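Local structure of GCN5-related N-acetyltransferase (Ralstonia eutropha JMP134, 2Q0Y) at the interface of chains A and B. The protein belongs to the GCN5-related N-acetyltransferase (GNAT) family and probably transfers an acyl group, typically acetyl from acetyl-coenzyme A, to an amine acceptor. Coordinates in Å, arbitrary orientation; residue numbers count along the deposited sequence, not the author numbering. Chains: chain A/B, GCN5-related N-acetyltransferase.

Contact 1: the interface of chains A and B. Residues chain A 113, 116-117, 121-124, 141; chain B 148-153.
The C-terminal segment of chain B, strand 146-150 and the tail after it, adds antiparallel to strand 123-127 of chain A in this interface of two identical chains; B:Ile151 and B:Lys149 bury most surface, 107 and 65 Å². The pairing is documented at A:Ala124, whose N donates to B:Lys149 O and whose O accepts from B:Lys149 N, each at 3.0 Å and in the carbonyl plane. B:Lys149 sends CG anti to its backbone N (chi1 -177°) and stays extended to its tip, crossing A:Trp141 at about a right angle. B:Lys149 CB lies over the six-membered ring of A:Trp141, 3.6 Å from the centroid, and CD over the five-membered ring. Beyond the indole the ammonium B:Lys149 NZ forms a salt bridge with A:Glu113 OE1 at 2.7 Å, approaching from above the carboxylate plane. The other carboxylate oxygen, A:Glu113 OE2, receives the indole N-H of A:Trp141 close to the ring plane, so one carboxylate both pairs with the lysine and would help hold the indole in place under it. B:Ile151 turns CG2 towards helix 104-118, reaching A:Phe116 CB at 3.8 Å and A:Ala117, while CG1 faces the methyl of A:Ala124. Two donors grip A:Ala122 O: B:Gly153 N meets it on a lone pair, whereas B:Ile151 N, at 2.8 Å, comes from 46° above the carbonyl plane.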
# COMPACT_ATOMS: atom_id res chain seq x y z
N GLU A 113 -17.00 -2.57 1.36
CA GLU A 113 -16.89 -1.73 2.56
C GLU A 113 -17.63 -2.34 3.76
O GLU A 113 -17.13 -2.31 4.88
CB GLU A 113 -17.40 -0.33 2.29
CG GLU A 113 -16.54 0.43 1.27
CD GLU A 113 -17.06 1.82 0.95
OE1 GLU A 113 -17.95 2.34 1.66
OE2 GLU A 113 -16.59 2.36 -0.06
N PHE A 116 -15.57 -5.11 5.27
CA PHE A 116 -14.54 -4.54 6.14
C PHE A 116 -15.13 -4.12 7.50
O PHE A 116 -14.53 -4.34 8.54
CB PHE A 116 -13.85 -3.33 5.49
CG PHE A 116 -12.92 -3.67 4.36
CD1 PHE A 116 -12.15 -4.83 4.35
CD2 PHE A 116 -12.80 -2.80 3.30
CE1 PHE A 116 -11.31 -5.12 3.30
CE2 PHE A 116 -11.95 -3.09 2.23
CZ PHE A 116 -11.21 -4.25 2.24
N ALA A 117 -16.32 -3.53 7.47
CA ALA A 117 -17.00 -3.12 8.71
C ALA A 117 -17.30 -4.32 9.61
O ALA A 117 -17.07 -4.27 10.81
CB ALA A 117 -18.24 -2.34 8.42
N ILE A 121 -12.48 -3.54 10.62
CA ILE A 121 -11.32 -2.88 10.02
C ILE A 121 -11.50 -1.38 10.07
O ILE A 121 -12.52 -0.87 9.64
CB ILE A 121 -11.16 -3.31 8.55
CG1 ILE A 121 -11.00 -4.83 8.44
CG2 ILE A 121 -9.99 -2.58 7.87
CD1 ILE A 121 -9.83 -5.40 9.20
N ALA A 122 -10.50 -0.68 10.61
CA ALA A 122 -10.58 0.78 10.80
C ALA A 122 -10.47 1.59 9.51
O ALA A 122 -11.12 2.62 9.37
CB ALA A 122 -9.51 1.23 11.79
N PHE A 123 -9.64 1.14 8.57
CA PHE A 123 -9.19 1.99 7.46
C PHE A 123 -8.93 1.12 6.25
O PHE A 123 -8.43 0.00 6.39
CB PHE A 123 -7.90 2.69 7.91
CG PHE A 123 -7.39 3.76 6.99
CD1 PHE A 123 -8.04 4.98 6.87
CD2 PHE A 123 -6.22 3.56 6.27
CE1 PHE A 123 -7.53 5.97 6.05
CE2 PHE A 123 -5.71 4.57 5.45
CZ PHE A 123 -6.38 5.76 5.35
N ALA A 124 -9.25 1.64 5.07
CA ALA A 124 -9.03 0.90 3.82
C ALA A 124 -8.46 1.80 2.74
O ALA A 124 -8.63 3.05 2.78
CB ALA A 124 -10.34 0.30 3.35
N TRP A 141 -14.22 8.47 -0.57
CA TRP A 141 -12.81 8.12 -0.68
C TRP A 141 -12.00 9.39 -0.99
O TRP A 141 -12.47 10.29 -1.70
CB TRP A 141 -12.57 7.05 -1.74
CG TRP A 141 -13.18 5.73 -1.37
CD1 TRP A 141 -14.49 5.38 -1.43
CD2 TRP A 141 -12.49 4.58 -0.87
NE1 TRP A 141 -14.66 4.09 -0.99
CE2 TRP A 141 -13.45 3.59 -0.62
CE3 TRP A 141 -11.13 4.31 -0.58
CZ2 TRP A 141 -13.10 2.33 -0.12
CZ3 TRP A 141 -10.80 3.08 -0.08
CH2 TRP A 141 -11.77 2.10 0.15
N SER B 148 -8.19 6.48 -0.06
CA SER B 148 -8.45 5.87 1.23
C SER B 148 -9.81 6.29 1.79
O SER B 148 -10.39 7.30 1.38
CB SER B 148 -7.35 6.24 2.22
OG SER B 148 -7.39 7.62 2.60
N LYS B 149 -10.29 5.49 2.74
CA LYS B 149 -11.53 5.76 3.43
C LYS B 149 -11.55 5.11 4.82
O LYS B 149 -11.21 3.94 4.96
CB LYS B 149 -12.72 5.24 2.62
CG LYS B 149 -14.06 5.56 3.22
CD LYS B 149 -15.21 5.04 2.38
CE LYS B 149 -16.53 5.41 2.99
NZ LYS B 149 -17.69 4.98 2.15
N PRO B 150 -11.92 5.88 5.86
CA PRO B 150 -12.15 5.24 7.14
C PRO B 150 -13.36 4.33 7.04
O PRO B 150 -14.35 4.69 6.39
CB PRO B 150 -12.44 6.41 8.07
CG PRO B 150 -11.81 7.59 7.37
CD PRO B 150 -12.09 7.34 5.96
N ILE B 151 -13.28 3.17 7.67
CA ILE B 151 -14.41 2.22 7.67
C ILE B 151 -15.00 2.22 9.08
O ILE B 151 -15.98 2.93 9.32
CB ILE B 151 -13.96 0.82 7.21
CG1 ILE B 151 -13.26 0.89 5.86
CG2 ILE B 151 -15.15 -0.13 7.18
CD1 ILE B 151 -14.14 1.36 4.70
N ALA B 152 -14.44 1.45 10.00
CA ALA B 152 -14.90 1.46 11.39
C ALA B 152 -14.20 2.55 12.21
O ALA B 152 -14.67 2.94 13.28
CB ALA B 152 -14.70 0.09 12.03
N GLY B 153 -13.08 3.07 11.68
CA GLY B 153 -12.29 4.11 12.32
C GLY B 153 -12.64 5.51 11.83
O GLY B 153 -13.80 5.82 11.51
OXT GLY B 153 -11.76 6.38 11.76

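Contact 2: the interface of chains A and B. Residues chain A 87, 125-127, 142-146; chain B 126-127, 144, 146-148.
Strand 146-150 of chain B runs between two segments of chain A, pairing antiparallel with strand 123-127 on one edge and with strand 142-143 on the other, and A:Glu146 pairs likewise with B:His127. B:Met147, a selenomethionine, exchanges N and O with A:Leu126, both bonds 2.9 Å and in the carbonyl plane; B:Ser148 and A:Ser142 exchange N and O likewise, at 2.8 Å. B:Glu146 has most surface hidden here, 85 Å². Its CG stands anti to the backbone N (chi1 -170°) and the chain is extended, so B:Glu146 OE1 takes the hydroxyl OG1 of A:Thr144 at 2.6 Å on its anti lone pair. OG1 also accepts the N-H of A:Glu146, consistent with its proton pointing to the carboxylate. The twin bond joins B:Thr144 to A:Glu146. Between them the glutamates cross at about a right angle, with A:Glu146 OE2 and B:Glu146 OE2 3.2 Å apart. Magnesium, bound by Glu146 and His127 in this structure, would offset the repulsion; a shared proton is a further possibility. Water 2 links B:Glu146 OE2 to A:Arg87 NH1, whose charge could also ease it. The twin threonine bonds and facing OE2 atoms place this site on the two-fold axis, where the C-terminal strands, each inserted in the partner, cross.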
# COMPACT_ATOMS: atom_id res chain seq x y z
N ARG A 87 -4.76 -2.94 7.34
CA ARG A 87 -5.71 -2.11 6.64
C ARG A 87 -6.42 -2.92 5.55
O ARG A 87 -5.92 -3.95 5.09
CB ARG A 87 -5.07 -0.81 6.12
CG ARG A 87 -3.83 -0.95 5.36
CD ARG A 87 -3.35 0.41 4.80
NE ARG A 87 -2.92 1.38 5.81
CZ ARG A 87 -2.36 2.56 5.53
NH1 ARG A 87 -2.13 2.91 4.27
NH2 ARG A 87 -2.02 3.40 6.49
N VAL A 125 -7.80 1.17 1.78
CA VAL A 125 -7.20 1.86 0.64
C VAL A 125 -7.51 1.09 -0.64
O VAL A 125 -7.91 -0.07 -0.60
CB VAL A 125 -5.67 2.06 0.79
CG1 VAL A 125 -5.33 2.95 2.00
CG2 VAL A 125 -4.96 0.73 0.90
N LEU A 126 -7.35 1.78 -1.77
CA LEU A 126 -7.51 1.19 -3.10
C LEU A 126 -6.63 1.99 -4.04
O LEU A 126 -6.23 3.10 -3.70
CB LEU A 126 -8.99 1.21 -3.54
CG LEU A 126 -9.75 2.54 -3.66
CD1 LEU A 126 -9.41 3.33 -4.93
CD2 LEU A 126 -11.25 2.27 -3.60
N HIS A 127 -6.32 1.45 -5.21
CA HIS A 127 -5.66 2.22 -6.26
C HIS A 127 -6.63 2.40 -7.40
O HIS A 127 -7.08 1.42 -8.01
CB HIS A 127 -4.38 1.53 -6.71
CG HIS A 127 -3.31 1.52 -5.67
ND1 HIS A 127 -3.12 0.46 -4.82
CD2 HIS A 127 -2.38 2.44 -5.34
CE1 HIS A 127 -2.10 0.72 -4.01
NE2 HIS A 127 -1.65 1.93 -4.30
N SER A 142 -10.81 9.47 -0.39
CA SER A 142 -9.92 10.62 -0.58
C SER A 142 -8.58 10.18 -1.15
O SER A 142 -8.06 9.14 -0.77
CB SER A 142 -9.63 11.31 0.75
OG SER A 142 -10.81 11.77 1.37
N PRO A 143 -7.99 11.00 -2.01
CA PRO A 143 -6.62 10.76 -2.46
C PRO A 143 -5.66 10.74 -1.30
O PRO A 143 -5.83 11.52 -0.35
CB PRO A 143 -6.32 11.98 -3.35
CG PRO A 143 -7.61 12.49 -3.75
CD PRO A 143 -8.53 12.23 -2.60
N THR A 144 -4.67 9.85 -1.37
CA THR A 144 -3.62 9.77 -0.37
C THR A 144 -2.35 10.45 -0.88
O THR A 144 -2.30 10.95 -1.99
CB THR A 144 -3.29 8.34 0.06
OG1 THR A 144 -2.46 7.69 -0.93
CG2 THR A 144 -4.55 7.53 0.32
N THR A 145 -1.33 10.44 -0.03
CA THR A 145 -0.03 11.02 -0.37
C THR A 145 0.97 9.98 -0.90
O THR A 145 2.17 10.26 -0.97
CB THR A 145 0.61 11.69 0.86
OG1 THR A 145 0.81 10.72 1.90
CG2 THR A 145 -0.26 12.80 1.38
N GLU A 146 0.47 8.83 -1.35
CA GLU A 146 1.35 7.81 -1.89
C GLU A 146 2.06 8.28 -3.15
O GLU A 146 1.47 8.94 -4.01
CB GLU A 146 0.58 6.52 -2.16
CG GLU A 146 1.49 5.36 -2.50
CD GLU A 146 0.74 4.10 -2.81
OE1 GLU A 146 0.06 4.03 -3.84
OE2 GLU A 146 0.83 3.18 -1.99
N LEU B 126 5.91 4.88 -1.26
CA LEU B 126 6.05 5.55 0.03
C LEU B 126 4.81 6.41 0.21
O LEU B 126 4.11 6.68 -0.76
CB LEU B 126 7.34 6.40 0.08
CG LEU B 126 7.57 7.54 -0.93
CD1 LEU B 126 6.78 8.81 -0.61
CD2 LEU B 126 9.05 7.85 -1.01
N HIS B 127 4.53 6.83 1.44
CA HIS B 127 3.48 7.82 1.68
C HIS B 127 4.14 9.09 2.16
O HIS B 127 4.80 9.11 3.21
CB HIS B 127 2.47 7.30 2.69
CG HIS B 127 1.65 6.17 2.17
ND1 HIS B 127 1.97 4.85 2.40
CD2 HIS B 127 0.52 6.15 1.42
CE1 HIS B 127 1.06 4.07 1.83
NE2 HIS B 127 0.18 4.84 1.22
N THR B 144 0.70 8.46 -6.98
CA THR B 144 -0.08 7.32 -7.42
C THR B 144 -1.57 7.65 -7.37
O THR B 144 -1.97 8.74 -6.99
CB THR B 144 0.17 6.04 -6.62
OG1 THR B 144 -0.52 6.09 -5.36
CG2 THR B 144 1.66 5.82 -6.40
N GLU B 146 -3.70 6.07 -5.44
CA GLU B 146 -4.24 5.54 -4.20
C GLU B 146 -5.26 6.49 -3.58
O GLU B 146 -5.08 7.72 -3.58
CB GLU B 146 -3.13 5.24 -3.20
CG GLU B 146 -3.62 4.48 -1.99
CD GLU B 146 -2.54 4.22 -0.99
OE1 GLU B 146 -2.05 5.16 -0.35
OE2 GLU B 146 -2.18 3.05 -0.85
N MSE B 147 -6.33 5.90 -3.06
CA MSE B 147 -7.33 6.62 -2.31
C MSE B 147 -7.63 5.81 -1.06
O MSE B 147 -7.37 4.61 -1.00
CB MSE B 147 -8.61 6.81 -3.14
CG MSE B 147 -8.37 7.51 -4.48
SE MSE B 147 -9.97 7.69 -5.52
CE MSE B 147 -10.78 9.13 -4.56
N SER B 148 -8.19 6.48 -0.06
CA SER B 148 -8.45 5.87 1.23
C SER B 148 -9.81 6.29 1.79
O SER B 148 -10.39 7.30 1.38
CB SER B 148 -7.35 6.24 2.22
OG SER B 148 -7.39 7.62 2.60
O HOH W 1 -11.83 9.78 2.95
O HOH W 2 -1.48 1.69 1.69
O HOH W 3 -6.33 10.70 2.24

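Contact 3: the interface of chains A and B. Residues chain A 19, 23, 28, 32-33, 35-36, 39-40; chain B 76-79, 82.
B:Pro77 O is gripped by a hydrogen bond across the contact, from the guanidinium NH2 of A:Arg19 at 2.9 Å. The donor stands above the carbonyl plane, and the angle at the hydrogen is 143°, so the bond is bent. A:Arg19 reaches it with CG anti to the backbone N (chi1 -175°) and the chain extended to NE. Its guanidinium is covered on one face by A:Phe23 CE2, while its CD lies over the ring of A:Phe40, packing that would limit its rotation. Most surface is buried by B:Pro79, 108 Å². B:Pro79 CG sits over the face of A:Phe23, 3.6 Å from the ring centroid, and also touches A:Leu33 CD2; CB lies over one face of the A:Arg28 guanidinium, towards its rim. B:His78 meets A:Phe23 edge-to-face, with planes 79° apart and centroids 5.3 Å apart, A:Phe23 CZ lying nearest B:His78 NE2 and CD2. The selenium SE of A:Met36, a selenomethionine, rests 3.8 Å from B:Pro79 CD, and its CB faces B:Pro82 CB. Farther along helix 30-50, A:Pro39 CB packs on B:Pro77 CG at 3.8 Å. The proline-rich loop of chain B thereby docks against helices 12-25 and 30-50 of chain A, extending the contact between the two chains of the deposited assembly by mainly apolar packing.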
# COMPACT_ATOMS: atom_id res chain seq x y z
N ARG A 19 -9.02 -8.55 -13.83
CA ARG A 19 -7.81 -7.79 -13.63
C ARG A 19 -7.24 -7.31 -14.96
O ARG A 19 -6.91 -6.14 -15.10
CB ARG A 19 -6.77 -8.62 -12.87
CG ARG A 19 -5.50 -7.87 -12.49
CD ARG A 19 -4.69 -8.64 -11.49
NE ARG A 19 -3.51 -7.93 -11.01
CZ ARG A 19 -3.51 -7.00 -10.05
NH1 ARG A 19 -4.64 -6.60 -9.49
NH2 ARG A 19 -2.38 -6.44 -9.68
N PHE A 23 -7.16 -3.26 -16.22
CA PHE A 23 -5.91 -2.58 -16.57
C PHE A 23 -5.81 -2.22 -18.05
O PHE A 23 -5.26 -1.17 -18.40
CB PHE A 23 -4.71 -3.43 -16.16
CG PHE A 23 -4.37 -3.37 -14.68
CD1 PHE A 23 -4.20 -2.15 -14.03
CD2 PHE A 23 -4.19 -4.54 -13.96
CE1 PHE A 23 -3.85 -2.10 -12.70
CE2 PHE A 23 -3.85 -4.50 -12.62
CZ PHE A 23 -3.68 -3.28 -12.00
N ARG A 28 -3.00 0.40 -19.64
CA ARG A 28 -1.76 -0.35 -19.44
C ARG A 28 -1.42 -1.15 -20.68
O ARG A 28 -2.31 -1.59 -21.40
CB ARG A 28 -1.84 -1.28 -18.23
CG ARG A 28 -2.14 -0.60 -16.89
CD ARG A 28 -1.35 0.67 -16.57
NE ARG A 28 0.01 0.46 -16.06
CZ ARG A 28 0.40 0.59 -14.79
NH1 ARG A 28 -0.46 0.87 -13.81
NH2 ARG A 28 1.67 0.40 -14.48
N THR A 32 2.71 -5.86 -21.17
CA THR A 32 2.97 -5.88 -19.76
C THR A 32 1.93 -6.75 -19.03
O THR A 32 2.27 -7.50 -18.11
CB THR A 32 2.98 -4.44 -19.22
OG1 THR A 32 3.88 -3.66 -20.03
CG2 THR A 32 3.42 -4.39 -17.79
N LEU A 33 0.67 -6.67 -19.44
CA LEU A 33 -0.39 -7.49 -18.84
C LEU A 33 -0.18 -8.96 -19.18
O LEU A 33 -0.51 -9.83 -18.37
CB LEU A 33 -1.79 -7.03 -19.27
CG LEU A 33 -2.08 -5.55 -18.93
CD1 LEU A 33 -3.43 -5.12 -19.48
CD2 LEU A 33 -1.99 -5.33 -17.44
N ALA A 35 2.76 -10.33 -19.56
CA ALA A 35 3.85 -10.75 -18.66
C ALA A 35 3.37 -11.01 -17.24
O ALA A 35 3.92 -11.87 -16.53
CB ALA A 35 4.95 -9.71 -18.66
N MSE A 36 2.37 -10.25 -16.81
CA MSE A 36 1.76 -10.38 -15.49
C MSE A 36 0.86 -11.60 -15.34
O MSE A 36 0.59 -12.05 -14.22
CB MSE A 36 0.92 -9.13 -15.21
CG MSE A 36 0.29 -9.08 -13.84
SE MSE A 36 -1.03 -7.66 -13.76
CE MSE A 36 -2.33 -8.51 -14.86
N PRO A 39 2.26 -15.05 -13.51
CA PRO A 39 2.59 -14.66 -12.12
C PRO A 39 1.36 -14.30 -11.26
O PRO A 39 1.23 -14.78 -10.12
CB PRO A 39 3.53 -13.47 -12.32
CG PRO A 39 4.23 -13.78 -13.60
CD PRO A 39 3.15 -14.37 -14.48
N PHE A 40 0.44 -13.51 -11.80
CA PHE A 40 -0.77 -13.18 -11.04
C PHE A 40 -1.65 -14.40 -10.72
O PHE A 40 -2.13 -14.55 -9.60
CB PHE A 40 -1.62 -12.08 -11.71
CG PHE A 40 -2.85 -11.79 -10.93
CD1 PHE A 40 -2.78 -11.05 -9.78
CD2 PHE A 40 -4.07 -12.36 -11.28
CE1 PHE A 40 -3.91 -10.84 -9.00
CE2 PHE A 40 -5.21 -12.13 -10.51
CZ PHE A 40 -5.12 -11.37 -9.37
N PRO B 76 0.27 -8.39 -5.05
CA PRO B 76 0.01 -9.13 -6.30
C PRO B 76 0.85 -8.64 -7.47
O PRO B 76 1.05 -7.42 -7.62
CB PRO B 76 -1.47 -8.83 -6.59
CG PRO B 76 -1.75 -7.57 -5.80
CD PRO B 76 -0.94 -7.72 -4.56
N PRO B 77 1.33 -9.56 -8.32
CA PRO B 77 1.95 -9.11 -9.57
C PRO B 77 1.07 -8.07 -10.24
O PRO B 77 -0.16 -8.17 -10.21
CB PRO B 77 2.05 -10.41 -10.37
CG PRO B 77 2.31 -11.43 -9.29
CD PRO B 77 1.37 -11.02 -8.19
N HIS B 78 1.72 -7.05 -10.81
CA HIS B 78 1.07 -5.80 -11.15
C HIS B 78 1.73 -5.25 -12.40
O HIS B 78 2.88 -5.54 -12.66
CB HIS B 78 1.28 -4.85 -9.97
CG HIS B 78 0.60 -3.52 -10.10
ND1 HIS B 78 1.18 -2.46 -10.76
CD2 HIS B 78 -0.60 -3.08 -9.66
CE1 HIS B 78 0.37 -1.42 -10.71
NE2 HIS B 78 -0.73 -1.77 -10.05
N PRO B 79 1.02 -4.43 -13.18
CA PRO B 79 1.70 -3.90 -14.36
C PRO B 79 3.00 -3.12 -14.12
O PRO B 79 3.83 -3.05 -15.02
CB PRO B 79 0.64 -3.01 -15.00
CG PRO B 79 -0.66 -3.53 -14.49
CD PRO B 79 -0.39 -4.00 -13.12
N PRO B 82 5.38 -6.73 -13.23
CA PRO B 82 4.55 -7.85 -13.68
C PRO B 82 5.08 -9.21 -13.26
O PRO B 82 4.30 -10.15 -13.17
CB PRO B 82 4.57 -7.73 -15.22
CG PRO B 82 5.74 -6.87 -15.53
CD PRO B 82 5.90 -5.95 -14.36

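Contact 1 and contact 2 form one continuous strip: their C-alpha centres lie about 13 Å apart, they share B:Ser148, and both use strands 123-127 of chain A and 146-150 of chain B. Contact 3 stands apart, its C-alpha centre about 19 Å from that of contact 2 and 26 Å from that of contact 1, and joins different elements. Because the interface is two-fold symmetric, contacts 1 and 3 each recur with the chains exchanged, on either side of contact 2. Such an extensive, strand-exchanging interface suggests a stable dimer, although the coordinates alone do not show the state in solution.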